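Local coordinates for 190aa long hypothetical protein (Pyrococcus horikoshii, PDB 2DDZ), which is of unknown function but forms a hexamer and belongs to the DUF366 family, grouped in one clan with class II aminoacyl-tRNA synthetases, at residues I92-E97 with A169-E174; W100-E105 with T162-R167; D111-Y114 with K119-I122. All blocks are in the same frame, centred on the assembly; numbering follows the deposited sequence.

Contact 1: I92-E97 with A169-E174; sequences IARLVE and AKALVE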
loop_
_atom_site.group_PDB
_atom_site.type_symbol
_atom_site.label_atom_id
_atom_site.label_comp_id
_atom_site.label_asym_id
_atom_site.label_seq_id
_atom_site.Cartn_x
_atom_site.Cartn_y
_atom_site.Cartn_z
ATOM N N ILE E 92 -2.320 22.068 -12.008
ATOM C CA ILE E 92 -2.408 23.528 -11.905
ATOM C C ILE E 92 -1.254 24.106 -12.714
ATOM O O ILE E 92 -1.400 25.132 -13.381
ATOM C CB ILE E 92 -2.326 24.022 -10.425
ATOM C CG1 ILE E 92 -3.692 23.882 -9.751
ATOM C CG2 ILE E 92 -1.957 25.497 -10.360
ATOM C CD1 ILE E 92 -4.332 22.591 -10.048
ATOM N N ALA E 93 -0.110 23.433 -12.670
ATOM C CA ALA E 93 1.042 23.890 -13.430
ATOM C C ALA E 93 0.723 23.829 -14.922
ATOM O O ALA E 93 1.068 24.745 -15.661
ATOM C CB ALA E 93 2.266 23.038 -13.115
ATOM N N ARG E 94 0.063 22.762 -15.368
ATOM C CA ARG E 94 -0.277 22.656 -16.785
ATOM C C ARG E 94 -1.247 23.767 -17.192
ATOM O O ARG E 94 -1.118 24.331 -18.277
ATOM C CB ARG E 94 -0.894 21.304 -17.110
ATOM C CG ARG E 94 -1.379 21.185 -18.564
ATOM C CD ARG E 94 -0.224 21.008 -19.561
ATOM N NE ARG E 94 -0.689 20.965 -20.950
ATOM C CZ ARG E 94 -0.920 22.042 -21.704
ATOM N NH1 ARG E 94 -0.726 23.259 -21.213
ATOM N NH2 ARG E 94 -1.348 21.907 -22.952
ATOM N N LEU E 95 -2.215 24.072 -16.327
ATOM C CA LEU E 95 -3.175 25.140 -16.588
ATOM C C LEU E 95 -2.438 26.472 -16.721
ATOM O O LEU E 95 -2.838 27.338 -17.499
ATOM C CB LEU E 95 -4.198 25.258 -15.455
ATOM C CG LEU E 95 -5.229 24.136 -15.336
ATOM C CD1 LEU E 95 -6.190 24.478 -14.214
ATOM C CD2 LEU E 95 -5.991 23.964 -16.666
ATOM N N VAL E 96 -1.364 26.635 -15.957
ATOM C CA VAL E 96 -0.590 27.864 -16.005
ATOM C C VAL E 96 0.099 27.975 -17.363
ATOM O O VAL E 96 0.042 29.017 -18.012
ATOM C CB VAL E 96 0.444 27.907 -14.846
ATOM C CG1 VAL E 96 1.442 29.037 -15.053
ATOM C CG2 VAL E 96 -0.295 28.103 -13.515
ATOM N N GLU E 97 0.738 26.890 -17.791
ATOM C CA GLU E 97 1.410 26.842 -19.088
ATOM C C GLU E 97 0.402 27.180 -20.192
ATOM O O GLU E 97 0.714 27.889 -21.143
ATOM C CB GLU E 97 1.955 25.436 -19.338
ATOM C CG GLU E 97 3.224 25.085 -18.586
ATOM C CD GLU E 97 3.439 23.577 -18.487
ATOM O OE1 GLU E 97 2.956 22.847 -19.381
ATOM O OE2 GLU E 97 4.097 23.124 -17.524
ATOM N N ALA E 169 -9.551 21.110 -20.700
ATOM C CA ALA E 169 -9.963 19.752 -20.338
ATOM C C ALA E 169 -9.096 18.729 -21.068
ATOM O O ALA E 169 -8.633 17.746 -20.480
ATOM C CB ALA E 169 -11.426 19.536 -20.687
ATOM N N LYS E 170 -8.872 18.975 -22.355
ATOM C CA LYS E 170 -8.055 18.095 -23.185
ATOM C C LYS E 170 -6.604 18.108 -22.690
ATOM O O LYS E 170 -5.923 17.083 -22.704
ATOM C CB LYS E 170 -8.127 18.564 -24.646
ATOM C CG LYS E 170 -7.496 17.633 -25.680
ATOM C CD LYS E 170 -7.571 18.260 -27.074
ATOM C CE LYS E 170 -7.009 17.357 -28.173
ATOM N NZ LYS E 170 -7.886 16.185 -28.462
ATOM N N ALA E 171 -6.137 19.274 -22.253
ATOM C CA ALA E 171 -4.771 19.433 -21.750
ATOM C C ALA E 171 -4.532 18.615 -20.484
ATOM O O ALA E 171 -3.472 18.014 -20.317
ATOM C CB ALA E 171 -4.488 20.910 -21.467
ATOM N N LEU E 172 -5.521 18.608 -19.592
ATOM C CA LEU E 172 -5.424 17.871 -18.342
ATOM C C LEU E 172 -5.525 16.362 -18.556
ATOM O O LEU E 172 -4.814 15.591 -17.907
ATOM C CB LEU E 172 -6.502 18.350 -17.366
ATOM C CG LEU E 172 -6.371 19.818 -16.940
ATOM C CD1 LEU E 172 -7.258 20.065 -15.732
ATOM C CD2 LEU E 172 -4.920 20.148 -16.608
ATOM N N VAL E 173 -6.399 15.933 -19.459
ATOM C CA VAL E 173 -6.518 14.508 -19.731
ATOM C C VAL E 173 -5.184 14.010 -20.286
ATOM O O VAL E 173 -4.678 12.974 -19.864
ATOM C CB VAL E 173 -7.643 14.211 -20.744
ATOM C CG1 VAL E 173 -7.567 12.760 -21.200
ATOM C CG2 VAL E 173 -8.992 14.478 -20.108
ATOM N N GLU E 174 -4.602 14.760 -21.218
ATOM C CA GLU E 174 -3.317 14.368 -21.795
ATOM C C GLU E 174 -2.232 14.317 -20.727
ATOM O O GLU E 174 -1.347 13.467 -20.773
ATOM C CB GLU E 174 -2.892 15.341 -22.891
ATOM C CG GLU E 174 -3.816 15.369 -24.084
ATOM C CD GLU E 174 -3.269 16.215 -25.216
ATOM O OE1 GLU E 174 -2.375 17.055 -24.957
ATOM O OE2 GLU E 174 -3.742 16.047 -26.359
HETATM O O HOH W 1 -0.498 18.282 -21.213
#
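R94 lays its guanidinium group over A171, and this pair together with the L95-L172 pair carries the contact. The methyl CB of A171 stands 3.4 Å above the plane of the R94 guanidinium, displaced toward its rim, and approaches R94 NH2 most closely, at 3.6 Å. The arginine chain bends at chi2 (75°), which folds the group across the methyl. The edge of the same group is used differently. R94 NE donates in plane to water 1 at 2.7 Å, and the water in turn donates a hydrogen bond to A171 O at 3.1 Å, so a bridging water takes the place of a direct bond between the helices.

The tight side is apolar and buried. L95 CD2 meets L172 CD2 at 4.0 Å, the two side chains crossing at about a right angle, and the aliphatic CG of R94 also rests near L172 CD2. Beneath them L95 reaches I113 and L172 reaches L37, both on strands. The other side is looser and wetter: E174 is exposed, and its OE1 stays 5.3 Å from R94 NH2, oppositely charged but not in contact. R94 also packs on R108 of a second subunit, whose NE forms a salt bridge with E97.

The axes of the short segments approach to 9.9 Å at an angle of 135°, far from strictly antiparallel. Two helices, 81-100 and 161-184, side by side on one face of a mixed sheet make the helical layer of an alpha/beta fold.

Contact 2: W100-E105 with T162-R167; sequences WNYGIE and TEFMER. With GAI (guanidine), chain S.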
loop_
_atom_site.group_PDB
_atom_site.type_symbol
_atom_site.label_atom_id
_atom_site.label_comp_id
_atom_site.label_asym_id
_atom_site.label_seq_id
_atom_site.Cartn_x
_atom_site.Cartn_y
_atom_site.Cartn_z
ATOM N N TRP E 100 -0.470 30.789 -20.916
ATOM C CA TRP E 100 0.569 31.465 -21.681
ATOM C C TRP E 100 0.256 31.458 -23.176
ATOM O O TRP E 100 0.556 32.423 -23.871
ATOM C CB TRP E 100 1.927 30.809 -21.440
ATOM C CG TRP E 100 2.586 31.299 -20.202
ATOM C CD1 TRP E 100 2.544 30.729 -18.961
ATOM C CD2 TRP E 100 3.355 32.500 -20.067
ATOM N NE1 TRP E 100 3.241 31.501 -18.058
ATOM C CE2 TRP E 100 3.750 32.594 -18.711
ATOM C CE3 TRP E 100 3.747 33.508 -20.959
ATOM C CZ2 TRP E 100 4.521 33.663 -18.227
ATOM C CZ3 TRP E 100 4.511 34.568 -20.477
ATOM C CH2 TRP E 100 4.890 34.635 -19.123
ATOM N N ASN E 101 -0.345 30.374 -23.665
ATOM C CA ASN E 101 -0.692 30.274 -25.081
ATOM C C ASN E 101 -1.898 31.161 -25.380
ATOM O O ASN E 101 -2.394 31.224 -26.506
ATOM C CB ASN E 101 -0.968 28.811 -25.464
ATOM C CG ASN E 101 0.261 27.921 -25.296
ATOM O OD1 ASN E 101 1.389 28.409 -25.201
ATOM N ND2 ASN E 101 0.045 26.608 -25.268
ATOM N N TYR E 102 -2.367 31.839 -24.344
ATOM C CA TYR E 102 -3.474 32.765 -24.482
ATOM C C TYR E 102 -2.897 34.166 -24.291
ATOM O O TYR E 102 -3.630 35.153 -24.217
ATOM C CB TYR E 102 -4.544 32.508 -23.430
ATOM C CG TYR E 102 -5.499 31.393 -23.772
ATOM C CD1 TYR E 102 -5.137 30.056 -23.606
ATOM C CD2 TYR E 102 -6.794 31.679 -24.219
ATOM C CE1 TYR E 102 -6.042 29.030 -23.868
ATOM C CE2 TYR E 102 -7.711 30.663 -24.487
ATOM C CZ TYR E 102 -7.329 29.340 -24.306
ATOM O OH TYR E 102 -8.239 28.340 -24.549
ATOM N N GLY E 103 -1.571 34.232 -24.196
ATOM C CA GLY E 103 -0.892 35.502 -24.029
ATOM C C GLY E 103 -0.942 36.093 -22.637
ATOM O O GLY E 103 -0.746 37.296 -22.470
ATOM N N ILE E 104 -1.185 35.257 -21.632
ATOM C CA ILE E 104 -1.266 35.720 -20.249
ATOM C C ILE E 104 -0.029 35.403 -19.413
ATOM O O ILE E 104 0.430 34.261 -19.366
ATOM C CB ILE E 104 -2.495 35.119 -19.579
ATOM C CG1 ILE E 104 -3.737 35.650 -20.286
ATOM C CG2 ILE E 104 -2.514 35.443 -18.088
ATOM C CD1 ILE E 104 -5.006 35.090 -19.745
ATOM N N GLU E 105 0.513 36.419 -18.752
ATOM C CA GLU E 105 1.698 36.234 -17.919
ATOM C C GLU E 105 1.278 35.731 -16.542
ATOM O O GLU E 105 1.355 36.463 -15.557
ATOM C CB GLU E 105 2.463 37.556 -17.772
ATOM C CG GLU E 105 2.793 38.252 -19.087
ATOM C CD GLU E 105 3.518 39.577 -18.888
ATOM O OE1 GLU E 105 3.274 40.238 -17.852
ATOM O OE2 GLU E 105 4.316 39.965 -19.773
ATOM N N THR E 162 -16.284 28.945 -22.262
ATOM C CA THR E 162 -16.594 27.769 -23.075
ATOM C C THR E 162 -15.393 27.196 -23.828
ATOM O O THR E 162 -15.086 26.009 -23.707
ATOM C CB THR E 162 -17.702 28.077 -24.114
ATOM O OG1 THR E 162 -18.817 28.697 -23.462
ATOM C CG2 THR E 162 -18.185 26.796 -24.772
ATOM N N GLU E 163 -14.712 28.027 -24.603
ATOM C CA GLU E 163 -13.562 27.550 -25.361
ATOM C C GLU E 163 -12.426 27.110 -24.443
ATOM O O GLU E 163 -11.742 26.124 -24.722
ATOM C CB GLU E 163 -13.078 28.644 -26.315
ATOM C CG GLU E 163 -12.088 28.169 -27.379
ATOM C CD GLU E 163 -10.672 27.994 -26.851
ATOM O OE1 GLU E 163 -10.214 28.858 -26.074
ATOM O OE2 GLU E 163 -10.012 27.003 -27.227
ATOM N N PHE E 164 -12.220 27.834 -23.347
ATOM C CA PHE E 164 -11.150 27.469 -22.421
ATOM C C PHE E 164 -11.458 26.087 -21.814
ATOM O O PHE E 164 -10.587 25.228 -21.756
ATOM C CB PHE E 164 -10.996 28.522 -21.309
ATOM C CG PHE E 164 -9.800 28.287 -20.420
ATOM C CD1 PHE E 164 -8.508 28.526 -20.882
ATOM C CD2 PHE E 164 -9.967 27.772 -19.137
ATOM C CE1 PHE E 164 -7.399 28.242 -20.082
ATOM C CE2 PHE E 164 -8.867 27.486 -18.330
ATOM C CZ PHE E 164 -7.577 27.723 -18.802
ATOM N N MET E 165 -12.704 25.903 -21.376
ATOM C CA MET E 165 -13.169 24.647 -20.794
ATOM C C MET E 165 -12.778 23.467 -21.704
ATOM O O MET E 165 -12.236 22.457 -21.250
ATOM C CB MET E 165 -14.703 24.672 -20.614
ATOM C CG MET E 165 -15.223 25.626 -19.517
ATOM S SD MET E 165 -16.979 25.806 -19.351
ATOM C CE MET E 165 -17.347 24.311 -18.863
ATOM N N GLU E 166 -13.045 23.618 -22.997
ATOM C CA GLU E 166 -12.735 22.594 -23.988
ATOM C C GLU E 166 -11.231 22.317 -24.129
ATOM O O GLU E 166 -10.795 21.162 -24.094
ATOM C CB GLU E 166 -13.290 23.015 -25.358
ATOM C CG GLU E 166 -13.313 21.932 -26.428
ATOM C CD GLU E 166 -14.411 20.915 -26.192
ATOM O OE1 GLU E 166 -15.439 21.295 -25.590
ATOM O OE2 GLU E 166 -14.256 19.747 -26.617
ATOM N N ARG E 167 -10.438 23.375 -24.298
ATOM C CA ARG E 167 -9.002 23.198 -24.496
ATOM C C ARG E 167 -8.234 22.757 -23.263
ATOM O O ARG E 167 -7.305 21.950 -23.359
ATOM C CB ARG E 167 -8.364 24.481 -25.045
ATOM C CG ARG E 167 -6.984 24.216 -25.652
ATOM C CD ARG E 167 -6.293 25.483 -26.118
ATOM N NE ARG E 167 -7.256 26.429 -26.657
ATOM C CZ ARG E 167 -6.937 27.588 -27.227
ATOM N NH1 ARG E 167 -7.901 28.385 -27.682
ATOM N NH2 ARG E 167 -5.668 27.953 -27.350
HETATM C C GAI S . 7.294 32.653 -21.295
HETATM N N1 GAI S . 6.535 31.640 -21.012
HETATM N N2 GAI S . 7.544 32.995 -22.566
HETATM N N3 GAI S . 7.842 33.377 -20.286
#
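Y102 and E163 approach from opposite directions: the tyrosine ring keeps CG beside its own backbone N (chi1 -82°), while E163, with CG anti to N, bends at chi2 (-78°) to offer its carboxylate. Y102 OH donates to E163 OE1 at 2.5 Å, meeting it on the syn side and near the plane of the phenol ring. The other oxygen, E163 OE2, is gripped side-on by R167, whose NH1 (2.6 Å) and NE (2.9 Å) both bond to it in a salt bridge. R167 also turns a face of its guanidinium to the hydroxyl end of the tyrosine, with Y102 CZ 3.4 Å above its centre and the two planes 29° apart. F164 turns its edge toward the face of the Y102 ring, an offset edge-to-face pair with centroids 5.5 Å apart. Y102 sits in the Schellman motif that ends helix 81-100, where G103, at positive phi, is the C-prime residue and I104 N bonds to L99 O. An alanine in place of E163 is likely to leave the Y102 hydroxyl without its acceptor and the R167 guanidinium without its counter-charge, able to swing from the ring. At the turn's start W100 is sandwiched: I104 O covers one face of the indole, and N1 of a bound guanidine lies 3.3 Å above the other.

Contact 3: D111-Y114 with K119-I122; sequences DDIY and KLSI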
loop_
_atom_site.group_PDB
_atom_site.type_symbol
_atom_site.label_atom_id
_atom_site.label_comp_id
_atom_site.label_asym_id
_atom_site.label_seq_id
_atom_site.Cartn_x
_atom_site.Cartn_y
_atom_site.Cartn_z
ATOM N N ASP E 111 -0.463 25.505 -5.357
ATOM C CA ASP E 111 -1.600 25.037 -6.132
ATOM C C ASP E 111 -2.507 26.209 -6.531
ATOM O O ASP E 111 -3.642 26.007 -6.947
ATOM C CB ASP E 111 -2.396 24.008 -5.320
ATOM C CG ASP E 111 -3.047 24.604 -4.093
ATOM O OD1 ASP E 111 -2.611 25.693 -3.657
ATOM O OD2 ASP E 111 -3.988 23.979 -3.551
ATOM N N ASP E 112 -2.001 27.432 -6.392
ATOM C CA ASP E 112 -2.773 28.619 -6.749
ATOM C C ASP E 112 -2.202 29.319 -7.979
ATOM O O ASP E 112 -0.981 29.468 -8.127
ATOM C CB ASP E 112 -2.809 29.636 -5.602
ATOM C CG ASP E 112 -3.627 29.174 -4.422
ATOM O OD1 ASP E 112 -4.667 28.512 -4.624
ATOM O OD2 ASP E 112 -3.229 29.495 -3.284
ATOM N N ILE E 113 -3.105 29.752 -8.851
ATOM C CA ILE E 113 -2.740 30.454 -10.068
ATOM C C ILE E 113 -2.903 31.960 -9.862
ATOM O O ILE E 113 -3.954 32.428 -9.408
ATOM C CB ILE E 113 -3.632 29.997 -11.225
ATOM C CG1 ILE E 113 -3.357 28.517 -11.514
ATOM C CG2 ILE E 113 -3.399 30.874 -12.456
ATOM C CD1 ILE E 113 -4.309 27.913 -12.495
ATOM N N TYR E 114 -1.859 32.713 -10.191
ATOM C CA TYR E 114 -1.885 34.170 -10.053
ATOM C C TYR E 114 -1.557 34.886 -11.361
ATOM O O TYR E 114 -0.759 34.411 -12.179
ATOM C CB TYR E 114 -0.888 34.648 -8.986
ATOM C CG TYR E 114 -1.335 34.466 -7.553
ATOM C CD1 TYR E 114 -1.292 33.216 -6.942
ATOM C CD2 TYR E 114 -1.809 35.547 -6.808
ATOM C CE1 TYR E 114 -1.710 33.044 -5.626
ATOM C CE2 TYR E 114 -2.232 35.384 -5.487
ATOM C CZ TYR E 114 -2.177 34.129 -4.905
ATOM O OH TYR E 114 -2.588 33.951 -3.604
ATOM N N LYS E 119 -5.260 36.493 -7.487
ATOM C CA LYS E 119 -5.601 35.070 -7.532
ATOM C C LYS E 119 -6.768 34.725 -8.446
ATOM O O LYS E 119 -7.877 35.232 -8.287
ATOM C CB LYS E 119 -5.887 34.535 -6.120
ATOM C CG LYS E 119 -5.838 33.003 -6.016
ATOM C CD LYS E 119 -5.788 32.510 -4.567
ATOM C CE LYS E 119 -7.069 32.850 -3.803
ATOM N NZ LYS E 119 -8.282 32.247 -4.430
ATOM N N LEU E 120 -6.503 33.831 -9.392
ATOM C CA LEU E 120 -7.495 33.383 -10.363
ATOM C C LEU E 120 -8.239 32.115 -9.964
ATOM O O LEU E 120 -9.401 31.926 -10.335
ATOM C CB LEU E 120 -6.797 33.122 -11.705
ATOM C CG LEU E 120 -7.564 32.424 -12.836
ATOM C CD1 LEU E 120 -8.599 33.383 -13.432
ATOM C CD2 LEU E 120 -6.570 31.979 -13.922
ATOM N N SER E 121 -7.578 31.262 -9.184
ATOM C CA SER E 121 -8.144 29.960 -8.826
ATOM C C SER E 121 -8.262 29.556 -7.360
ATOM O O SER E 121 -7.856 30.271 -6.454
ATOM C CB SER E 121 -7.310 28.878 -9.512
ATOM O OG SER E 121 -5.993 28.862 -8.959
ATOM N N ILE E 122 -8.850 28.381 -7.171
ATOM C CA ILE E 122 -8.988 27.721 -5.878
ATOM C C ILE E 122 -8.836 26.246 -6.229
ATOM O O ILE E 122 -9.147 25.822 -7.357
ATOM C CB ILE E 122 -10.350 27.944 -5.177
ATOM C CG1 ILE E 122 -11.492 27.371 -6.019
ATOM C CG2 ILE E 122 -10.512 29.433 -4.828
ATOM C CD1 ILE E 122 -12.790 27.231 -5.240
HETATM O O HOH W 2 -6.053 27.203 -6.854
#
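I113 and S121 face each other across the hairpin, and the serine hydroxyl does work that a backbone carbonyl would do in a regular strand pair: I113 N donates to S121 OG at 3.0 Å. With chi1 at 67°, S121 OG lies between its backbone N and carbonyl carbon, on the side of I113 N. One step along, L120 N donates to I113 O at 2.9 Å, nearly straight at 170°. Beside that bond the side chains of I113 and L120 run the same way, with I113 CG2 against L120 CD2 at 3.7 Å.

Y114 and K119 form the antiparallel non-hydrogen-bonded pair that follows. Here the lysine's aliphatic chain lies across the phenol: K119 CB sits over the Y114 ring face, 4.1 Å from its centroid, in a CH-pi contact, and CD extends to the hydroxyl. Bends at chi3 and chi4 then curl the amine onward along its own segment, where K119 NZ bonds to S121 O at 2.9 Å. D112 touches the lysine only through K119 CD, and its OD1 remains 5.2 Å from NZ.

Further out, water 2 joins three groups, donating to D111 O and D112 OD1 and lying 2.7 Å from S121 OG. The sheet continues on both sides, with Y114 bonded through its backbone to S107 and L120 to N139. R109 makes a cation-pi contact with Y114, while I92 and V96 of helix 81-100 cover I113.

Because OG serves I113 and the lysine amine serves S121 O, this part of the hairpin is held by side-chain bonds and a water in addition to backbone pairing, and the lysine charge is likely to polarise the S121 carbonyl it bonds.

In the fold
Contacts 1 and 2 share helix 161-184, their centres 10 Å apart, and their segments adjoin in sequence, those of contact 2 lying between those of contact 1: contact 1 pairs the shared helix with the body of helix 81-100, contact 2 with the turn after that helix. Contact 3, 14 Å from contact 1, lies on the sheet beneath helix 81-100 and meets it directly, I92 CG2 standing 3.5 Å from I113 CG1. Contacts 2 and 3 do not touch, although their nearest atoms are about 4 Å apart. Bound guanidine touches the segments of contact 2 through W100, whereas a guanidine lies about 11 Å from the R94 side chain and about 13 Å from that of I113.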